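Local coordinates for type II toxin-antitoxin system RelE/ParE family toxin (Pyrococcus horikoshii, PDB 1WMI), which is probably the toxin of a type II toxin-antitoxin pair of the RelE/ParE family, whose RelE members cleave mRNA on the ribosome, at residues T2-H8 / K75-L80; G52-Y57 / Y68-W72. All coordinates share one frame; numbering follows the deposited sequence.

Interaction 1 (T2-H8 / K75-L80); sequences TYRVKIH and KVIKIL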
ATOM      1  N   THR A   2      14.822  16.797 -11.499  1.00 48.29           N
ATOM      2  CA  THR A   2      13.727  16.383 -12.384  1.00 44.25           C
ATOM      3  C   THR A   2      12.385  17.070 -12.109  1.00 39.76           C
ATOM      4  O   THR A   2      11.830  17.722 -12.988  1.00 41.65           O
ATOM      5  CB  THR A   2      13.482  14.853 -12.324  1.00 44.92           C
ATOM      6  OG1 THR A   2      14.729  14.152 -12.398  1.00 48.12           O
ATOM      7  CG2 THR A   2      12.612  14.414 -13.494  1.00 45.34           C
ATOM      8  N   TYR A   3      11.870  16.918 -10.893  1.00 35.78           N
ATOM      9  CA  TYR A   3      10.586  17.509 -10.517  1.00 31.91           C
ATOM     10  C   TYR A   3      10.735  18.579  -9.440  1.00 30.55           C
ATOM     11  O   TYR A   3      11.558  18.460  -8.541  1.00 28.73           O
ATOM     12  CB  TYR A   3       9.636  16.425  -9.991  1.00 29.58           C
ATOM     13  CG  TYR A   3       9.242  15.374 -11.004  1.00 27.84           C
ATOM     14  CD1 TYR A   3       8.109  15.532 -11.804  1.00 28.87           C
ATOM     15  CD2 TYR A   3      10.021  14.240 -11.187  1.00 26.67           C
ATOM     16  CE1 TYR A   3       7.762  14.577 -12.760  1.00 28.24           C
ATOM     17  CE2 TYR A   3       9.688  13.286 -12.134  1.00 29.35           C
ATOM     18  CZ  TYR A   3       8.561  13.461 -12.919  1.00 28.32           C
ATOM     19  OH  TYR A   3       8.250  12.506 -13.850  1.00 30.56           O
ATOM     20  N   ARG A   4       9.920  19.621  -9.528  1.00 31.46           N
ATOM     21  CA  ARG A   4       9.952  20.684  -8.539  1.00 33.01           C
ATOM     22  C   ARG A   4       8.925  20.295  -7.472  1.00 32.36           C
ATOM     23  O   ARG A   4       7.763  20.014  -7.791  1.00 28.89           O
ATOM     24  CB  ARG A   4       9.583  22.012  -9.194  1.00 37.43           C
ATOM     25  CG  ARG A   4      10.080  23.239  -8.454  1.00 44.89           C
ATOM     26  CD  ARG A   4      10.232  24.415  -9.422  1.00 52.32           C
ATOM     27  NE  ARG A   4      10.844  25.596  -8.811  1.00 57.21           N
ATOM     28  CZ  ARG A   4      10.203  26.450  -8.020  1.00 59.76           C
ATOM     29  NH1 ARG A   4      10.849  27.496  -7.512  1.00 61.81           N
ATOM     30  NH2 ARG A   4       8.918  26.267  -7.741  1.00 59.12           N
ATOM     31  N   VAL A   5       9.364  20.248  -6.214  1.00 29.19           N
ATOM     32  CA  VAL A   5       8.485  19.873  -5.114  1.00 28.99           C
ATOM     33  C   VAL A   5       8.053  21.073  -4.287  1.00 30.48           C
ATOM     34  O   VAL A   5       8.883  21.878  -3.848  1.00 28.42           O
ATOM     35  CB  VAL A   5       9.172  18.856  -4.163  1.00 29.22           C
ATOM     36  CG1 VAL A   5       8.209  18.427  -3.071  1.00 26.50           C
ATOM     37  CG2 VAL A   5       9.643  17.646  -4.949  1.00 28.82           C
ATOM     38  N   LYS A   6       6.746  21.183  -4.073  1.00 31.27           N
ATOM     39  CA  LYS A   6       6.189  22.277  -3.285  1.00 33.25           C
ATOM     40  C   LYS A   6       5.380  21.726  -2.112  1.00 33.98           C
ATOM     41  O   LYS A   6       4.801  20.638  -2.177  1.00 31.91           O
ATOM     42  CB  LYS A   6       5.306  23.176  -4.164  1.00 34.53           C
ATOM     43  CG  LYS A   6       6.078  23.935  -5.241  1.00 38.15           C
ATOM     44  CD  LYS A   6       5.146  24.543  -6.289  1.00 43.13           C
ATOM     45  CE  LYS A   6       4.299  25.696  -5.745  1.00 44.16           C
ATOM     46  NZ  LYS A   6       4.980  27.027  -5.804  1.00 47.28           N
ATOM     47  N   ILE A   7       5.357  22.491  -1.031  1.00 35.76           N
ATOM     48  CA  ILE A   7       4.645  22.091   0.165  1.00 37.27           C
ATOM     49  C   ILE A   7       3.627  23.155   0.518  1.00 37.35           C
ATOM     50  O   ILE A   7       3.919  24.350   0.455  1.00 36.74           O
ATOM     51  CB  ILE A   7       5.623  21.915   1.338  1.00 37.37           C
ATOM     52  CG1 ILE A   7       6.808  21.060   0.884  1.00 37.17           C
ATOM     53  CG2 ILE A   7       4.917  21.258   2.504  1.00 36.55           C
ATOM     54  CD1 ILE A   7       7.806  20.782   1.962  1.00 38.70           C
ATOM     55  N   HIS A   8       2.422  22.720   0.875  1.00 38.24           N
ATOM     56  CA  HIS A   8       1.380  23.660   1.241  1.00 38.10           C
ATOM     57  C   HIS A   8       1.732  24.221   2.609  1.00 38.18           C
ATOM     58  O   HIS A   8       2.264  23.511   3.463  1.00 36.71           O
ATOM     59  CB  HIS A   8       0.013  22.977   1.274  1.00 38.94           C
ATOM     60  CG  HIS A   8      -1.123  23.931   1.488  1.00 39.50           C
ATOM     61  ND1 HIS A   8      -1.278  24.643   2.654  1.00 39.91           N
ATOM     62  CD2 HIS A   8      -2.130  24.315   0.671  1.00 39.34           C
ATOM     63  CE1 HIS A   8      -2.336  25.432   2.547  1.00 37.94           C
ATOM     64  NE2 HIS A   8      -2.867  25.251   1.354  1.00 38.24           N
ATOM     65  N   LYS A  75       5.668  19.138 -14.352  1.00 41.19           N
ATOM     66  CA  LYS A  75       6.641  18.444 -13.508  1.00 40.47           C
ATOM     67  C   LYS A  75       6.642  19.077 -12.113  1.00 37.38           C
ATOM     68  O   LYS A  75       7.680  19.430 -11.571  1.00 35.82           O
ATOM     69  CB  LYS A  75       8.043  18.509 -14.127  1.00 43.32           C
ATOM     70  CG  LYS A  75       8.158  17.779 -15.463  1.00 48.95           C
ATOM     71  CD  LYS A  75       9.606  17.473 -15.833  1.00 52.76           C
ATOM     72  CE  LYS A  75      10.403  18.728 -16.162  1.00 54.83           C
ATOM     73  NZ  LYS A  75      11.794  18.377 -16.580  1.00 58.26           N
ATOM     74  N   VAL A  76       5.454  19.228 -11.542  1.00 36.63           N
ATOM     75  CA  VAL A  76       5.313  19.818 -10.221  1.00 35.00           C
ATOM     76  C   VAL A  76       4.633  18.842  -9.278  1.00 34.63           C
ATOM     77  O   VAL A  76       3.557  18.318  -9.581  1.00 35.70           O
ATOM     78  CB  VAL A  76       4.483  21.119 -10.279  1.00 35.16           C
ATOM     79  CG1 VAL A  76       4.139  21.591  -8.886  1.00 35.67           C
ATOM     80  CG2 VAL A  76       5.265  22.185 -10.999  1.00 35.05           C
ATOM     81  N   ILE A  77       5.282  18.590  -8.147  1.00 32.25           N
ATOM     82  CA  ILE A  77       4.759  17.693  -7.127  1.00 30.73           C
ATOM     83  C   ILE A  77       4.372  18.567  -5.945  1.00 31.06           C
ATOM     84  O   ILE A  77       5.172  19.370  -5.463  1.00 32.51           O
ATOM     85  CB  ILE A  77       5.822  16.665  -6.679  1.00 30.22           C
ATOM     86  CG1 ILE A  77       6.196  15.767  -7.864  1.00 27.57           C
ATOM     87  CG2 ILE A  77       5.293  15.832  -5.515  1.00 26.57           C
ATOM     88  CD1 ILE A  77       7.117  14.629  -7.504  1.00 24.71           C
ATOM     89  N   LYS A  78       3.139  18.433  -5.481  1.00 31.02           N
ATOM     90  CA  LYS A  78       2.703  19.257  -4.370  1.00 30.44           C
ATOM     91  C   LYS A  78       2.309  18.380  -3.217  1.00 29.47           C
ATOM     92  O   LYS A  78       1.554  17.427  -3.393  1.00 29.25           O
ATOM     93  CB  LYS A  78       1.507  20.128  -4.769  1.00 30.08           C
ATOM     94  CG  LYS A  78       1.766  21.078  -5.926  1.00 33.44           C
ATOM     95  CD  LYS A  78       0.541  21.936  -6.216  1.00 36.01           C
ATOM     96  CE  LYS A  78       0.715  22.735  -7.486  1.00 37.23           C
ATOM     97  NZ  LYS A  78      -0.467  23.600  -7.730  1.00 41.34           N
ATOM     98  N   ILE A  79       2.848  18.697  -2.043  1.00 28.10           N
ATOM     99  CA  ILE A  79       2.523  17.965  -0.833  1.00 26.76           C
ATOM    100  C   ILE A  79       1.253  18.651  -0.341  1.00 27.15           C
ATOM    101  O   ILE A  79       1.297  19.780   0.137  1.00 26.04           O
ATOM    102  CB  ILE A  79       3.637  18.108   0.234  1.00 26.53           C
ATOM    103  CG1 ILE A  79       4.993  17.697  -0.359  1.00 25.46           C
ATOM    104  CG2 ILE A  79       3.289  17.281   1.472  1.00 21.60           C
ATOM    105  CD1 ILE A  79       5.081  16.260  -0.812  1.00 25.94           C
ATOM    106  N   LEU A  80       0.121  17.976  -0.488  1.00 30.30           N
ATOM    107  CA  LEU A  80      -1.158  18.536  -0.078  1.00 33.13           C
ATOM    108  C   LEU A  80      -1.440  18.503   1.422  1.00 34.61           C
ATOM    109  O   LEU A  80      -1.762  19.537   2.009  1.00 36.48           O
ATOM    110  CB  LEU A  80      -2.297  17.853  -0.839  1.00 34.26           C
ATOM    111  CG  LEU A  80      -2.391  18.181  -2.336  1.00 36.34           C
ATOM    112  CD1 LEU A  80      -2.209  19.683  -2.557  1.00 36.66           C
ATOM    113  CD2 LEU A  80      -1.330  17.435  -3.091  1.00 36.27           C
TER

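Interaction 2 (G52-Y57 / Y68-W72); sequences GDLDLY and YSVNW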
ATOM      1  N   GLY A  52      -4.600  11.260 -15.922  1.00 62.56           N
ATOM      2  CA  GLY A  52      -3.758  11.692 -17.028  1.00 63.92           C
ATOM      3  C   GLY A  52      -3.039  13.020 -16.826  1.00 63.55           C
ATOM      4  O   GLY A  52      -1.902  13.192 -17.257  1.00 63.79           O
ATOM      5  N   ASP A  53      -3.702  13.973 -16.185  1.00 63.28           N
ATOM      6  CA  ASP A  53      -3.106  15.277 -15.926  1.00 62.07           C
ATOM      7  C   ASP A  53      -2.409  15.233 -14.586  1.00 58.88           C
ATOM      8  O   ASP A  53      -1.233  14.885 -14.499  1.00 60.01           O
ATOM      9  CB  ASP A  53      -4.185  16.353 -15.905  1.00 64.95           C
ATOM     10  CG  ASP A  53      -4.396  16.977 -17.256  1.00 68.22           C
ATOM     11  OD1 ASP A  53      -3.490  17.704 -17.715  1.00 70.21           O
ATOM     12  OD2 ASP A  53      -5.462  16.739 -17.861  1.00 71.70           O
ATOM     13  N   LEU A  54      -3.134  15.620 -13.545  1.00 54.71           N
ATOM     14  CA  LEU A  54      -2.586  15.570 -12.207  1.00 51.81           C
ATOM     15  C   LEU A  54      -3.140  14.318 -11.549  1.00 48.15           C
ATOM     16  O   LEU A  54      -4.297  13.939 -11.757  1.00 46.75           O
ATOM     17  CB  LEU A  54      -2.962  16.810 -11.383  1.00 52.63           C
ATOM     18  CG  LEU A  54      -4.373  17.402 -11.374  1.00 52.83           C
ATOM     19  CD1 LEU A  54      -5.421  16.328 -11.169  1.00 55.59           C
ATOM     20  CD2 LEU A  54      -4.448  18.445 -10.268  1.00 53.15           C
ATOM     21  N   ASP A  55      -2.289  13.651 -10.787  1.00 44.37           N
ATOM     22  CA  ASP A  55      -2.686  12.455 -10.074  1.00 40.33           C
ATOM     23  C   ASP A  55      -2.532  12.766  -8.601  1.00 39.30           C
ATOM     24  O   ASP A  55      -1.672  13.565  -8.220  1.00 38.49           O
ATOM     25  CB  ASP A  55      -1.769  11.285 -10.429  1.00 39.21           C
ATOM     26  CG  ASP A  55      -1.929  10.832 -11.852  1.00 37.07           C
ATOM     27  OD1 ASP A  55      -1.106  10.013 -12.305  1.00 34.88           O
ATOM     28  OD2 ASP A  55      -2.882  11.286 -12.511  1.00 40.20           O
ATOM     29  N   LEU A  56      -3.379  12.152  -7.780  1.00 38.34           N
ATOM     30  CA  LEU A  56      -3.302  12.317  -6.337  1.00 36.52           C
ATOM     31  C   LEU A  56      -2.714  10.997  -5.860  1.00 35.99           C
ATOM     32  O   LEU A  56      -3.003   9.944  -6.426  1.00 36.84           O
ATOM     33  CB  LEU A  56      -4.686  12.533  -5.723  1.00 37.11           C
ATOM     34  CG  LEU A  56      -5.358  13.890  -5.932  1.00 36.64           C
ATOM     35  CD1 LEU A  56      -6.768  13.826  -5.411  1.00 37.78           C
ATOM     36  CD2 LEU A  56      -4.584  14.979  -5.213  1.00 37.51           C
ATOM     37  N   TYR A  57      -1.867  11.065  -4.842  1.00 33.95           N
ATOM     38  CA  TYR A  57      -1.225   9.880  -4.303  1.00 32.91           C
ATOM     39  C   TYR A  57      -1.192   9.944  -2.783  1.00 32.35           C
ATOM     40  O   TYR A  57      -1.396  11.003  -2.190  1.00 29.41           O
ATOM     41  CB  TYR A  57       0.214   9.790  -4.830  1.00 33.72           C
ATOM     42  CG  TYR A  57       0.328   9.547  -6.321  1.00 34.65           C
ATOM     43  CD1 TYR A  57       0.181   8.266  -6.848  1.00 32.93           C
ATOM     44  CD2 TYR A  57       0.573  10.600  -7.205  1.00 32.46           C
ATOM     45  CE1 TYR A  57       0.277   8.038  -8.209  1.00 31.33           C
ATOM     46  CE2 TYR A  57       0.670  10.379  -8.574  1.00 31.18           C
ATOM     47  CZ  TYR A  57       0.521   9.091  -9.065  1.00 31.93           C
ATOM     48  OH  TYR A  57       0.630   8.845 -10.408  1.00 33.29           O
ATOM     49  N   TYR A  68      -0.173  13.790  -1.874  1.00 29.53           N
ATOM     50  CA  TYR A  68       0.390  14.769  -2.790  1.00 28.45           C
ATOM     51  C   TYR A  68      -0.107  14.600  -4.209  1.00 29.46           C
ATOM     52  O   TYR A  68      -0.701  13.581  -4.554  1.00 33.78           O
ATOM     53  CB  TYR A  68       1.922  14.675  -2.769  1.00 27.65           C
ATOM     54  CG  TYR A  68       2.500  13.375  -3.299  1.00 23.52           C
ATOM     55  CD1 TYR A  68       2.912  13.261  -4.622  1.00 21.36           C
ATOM     56  CD2 TYR A  68       2.678  12.277  -2.459  1.00 24.62           C
ATOM     57  CE1 TYR A  68       3.495  12.088  -5.100  1.00 18.62           C
ATOM     58  CE2 TYR A  68       3.259  11.100  -2.923  1.00 22.58           C
ATOM     59  CZ  TYR A  68       3.669  11.015  -4.247  1.00 20.76           C
ATOM     60  OH  TYR A  68       4.263   9.864  -4.709  1.00 19.73           O
ATOM     61  N   SER A  69       0.133  15.614  -5.031  1.00 27.34           N
ATOM     62  CA  SER A  69      -0.279  15.566  -6.420  1.00 27.80           C
ATOM     63  C   SER A  69       0.927  15.631  -7.339  1.00 27.43           C
ATOM     64  O   SER A  69       1.976  16.159  -6.974  1.00 28.33           O
ATOM     65  CB  SER A  69      -1.218  16.723  -6.732  1.00 28.52           C
ATOM     66  OG  SER A  69      -0.612  17.959  -6.414  1.00 27.18           O
ATOM     67  N   VAL A  70       0.771  15.080  -8.535  1.00 29.01           N
ATOM     68  CA  VAL A  70       1.837  15.093  -9.522  1.00 29.00           C
ATOM     69  C   VAL A  70       1.271  15.680 -10.799  1.00 31.08           C
ATOM     70  O   VAL A  70       0.313  15.155 -11.370  1.00 32.38           O
ATOM     71  CB  VAL A  70       2.381  13.667  -9.821  1.00 28.55           C
ATOM     72  CG1 VAL A  70       3.448  13.729 -10.922  1.00 24.77           C
ATOM     73  CG2 VAL A  70       2.969  13.061  -8.568  1.00 25.60           C
ATOM     74  N   ASN A  71       1.853  16.795 -11.219  1.00 33.76           N
ATOM     75  CA  ASN A  71       1.448  17.471 -12.439  1.00 34.56           C
ATOM     76  C   ASN A  71       2.543  17.084 -13.412  1.00 37.14           C
ATOM     77  O   ASN A  71       3.633  17.660 -13.396  1.00 36.23           O
ATOM     78  CB  ASN A  71       1.445  18.982 -12.227  1.00 37.39           C
ATOM     79  CG  ASN A  71       0.768  19.730 -13.354  1.00 38.55           C
ATOM     80  OD1 ASN A  71       0.418  19.148 -14.376  1.00 41.16           O
ATOM     81  ND2 ASN A  71       0.589  21.032 -13.174  1.00 40.91           N
ATOM     82  N   TRP A  72       2.259  16.088 -14.244  1.00 38.89           N
ATOM     83  CA  TRP A  72       3.236  15.601 -15.200  1.00 40.70           C
ATOM     84  C   TRP A  72       3.639  16.613 -16.254  1.00 42.22           C
ATOM     85  O   TRP A  72       4.794  16.649 -16.658  1.00 42.93           O
ATOM     86  CB  TRP A  72       2.716  14.333 -15.876  1.00 40.09           C
ATOM     87  CG  TRP A  72       2.360  13.260 -14.894  1.00 38.27           C
ATOM     88  CD1 TRP A  72       1.126  13.009 -14.372  1.00 38.41           C
ATOM     89  CD2 TRP A  72       3.251  12.306 -14.298  1.00 34.80           C
ATOM     90  NE1 TRP A  72       1.189  11.956 -13.491  1.00 38.13           N
ATOM     91  CE2 TRP A  72       2.480  11.504 -13.425  1.00 36.64           C
ATOM     92  CE3 TRP A  72       4.623  12.050 -14.414  1.00 31.96           C
ATOM     93  CZ2 TRP A  72       3.036  10.460 -12.670  1.00 38.16           C
ATOM     94  CZ3 TRP A  72       5.179  11.014 -13.666  1.00 34.27           C
ATOM     95  CH2 TRP A  72       4.384  10.230 -12.804  1.00 37.35           C
TER

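Interaction 1 (T2-H8 / K75-L80)
Arg-4 to Ile-7 pair with Val-76 to Ile-79 as parallel strands, their axes 22° apart and 4.6 Å at the closest. Five backbone hydrogen bonds link them. Arg-4 N and Lys-6 N give to Lys-75 O and Ile-77 O respectively, Arg-4 O takes Ile-77 N, and Lys-6 O takes Ile-79 N at 2.8 Å. The last, His-8 N to Ile-79 O, is longer at 3.2 Å. Val-5, Ile-7, Ile-77 and Ile-79 share one face of the sheet. Ile-7 and Ile-79 lie side by side and point the same way, with Ile-7 CG1 4.0 Å from Ile-79 CG1. Each has CG1 beside its own backbone N (chi1 -48° and -54°), which sets the two CG1 atoms alike, though their CD1 ends then diverge. Tyr-3 CB meets Ile-77 CD1 at 4.0 Å. The Tyr-3 side chain crosses that of Lys-75 at about a right angle, with Tyr-3 CD1 3.8 Å from Lys-75 CB. In the RelE/ParE fold this pairing joins the first strand to the last, and helices 9-15 and 20-33 pack on the isoleucine face. Val-76 enters through a G1 bulge, in which it and Lys-75 both face Asn-71. The other face carries Arg-4, Lys-6, Val-76 and Lys-78. There Lys-6 CD touches Val-76 CG1 at 4.1 Å. This side meets a chain of a different protein: Arg-4 NH2 forms a salt bridge with an acidic side chain of that protein, and Lys-78 NZ bonds to its backbone. Lys-6 to His-8 also pair antiparallel with a strand of that chain, continuing the sheet.

Interaction 2 (G52-Y57 / Y68-W72)
Asp-55 OD1 is gripped by two groups, both weakly: Trp-72 NE1 gives to it at 3.2 Å, and Tyr-57 OH gives to it at 2.8 Å. The other carboxylate oxygen, OD2, takes the backbone N of Thr-51. Bonds to both oxygens probably limit its rotation. The carboxylate meets the indole at the edge, with the two planes 69° apart. This is the open end of an antiparallel beta hairpin made by strands 54-60 and 65-71. Asp-55 and Val-70 form one hydrogen-bonded pair and Tyr-57 with Tyr-68 the next; Tyr-57 N to Tyr-68 O is the shortest of these bonds, 2.8 Å. Between them Leu-56 and Ser-69 form a non-hydrogen-bonded pair, with Leu-56 CD2 near Ser-69 CB. Asp-55, Tyr-57, Tyr-68 and Val-70 lie on one face of the sheet. Tyr-68 CG sits between its backbone N and carbonyl carbon (chi1 65°), which brings one ring face against Tyr-57 CB. That atom makes a CH-pi contact over the ring, 3.9 Å from its centroid. The Tyr-57 ring itself is oblique to it, 31° between planes. Tyr-68 OH bonds to Pro-37 O. Val-70 touches two rings with its two methyls: CG2 is 3.5 Å from Tyr-57 CE2, and CG1 sits 3.5 Å above the Trp-72 ring plane, over the centre.

In the fold
Interactions 1 and 2 lie in one mixed sheet, their centres about 10 Å apart, and both are largely buried. Strand 76-83 from 2-8 / 75-80 and strand 65-71 from 52-57 / 68-72 are neighbours, probably bonded through Val-76 O to Asn-71 N and Lys-78 O to Ser-69 N. Interaction 1 is a parallel pairing of residues far apart in sequence; interaction 2 is a local antiparallel hairpin. Aliphatic side chains packed against two helices line one face of interaction 1, and its other face carries charged side chains that meet a different protein, while aromatic rings and a buried carboxylate mark interaction 2. Tyr-68 touches Ile-77 and Ile-79, and Trp-72 touches Tyr-3.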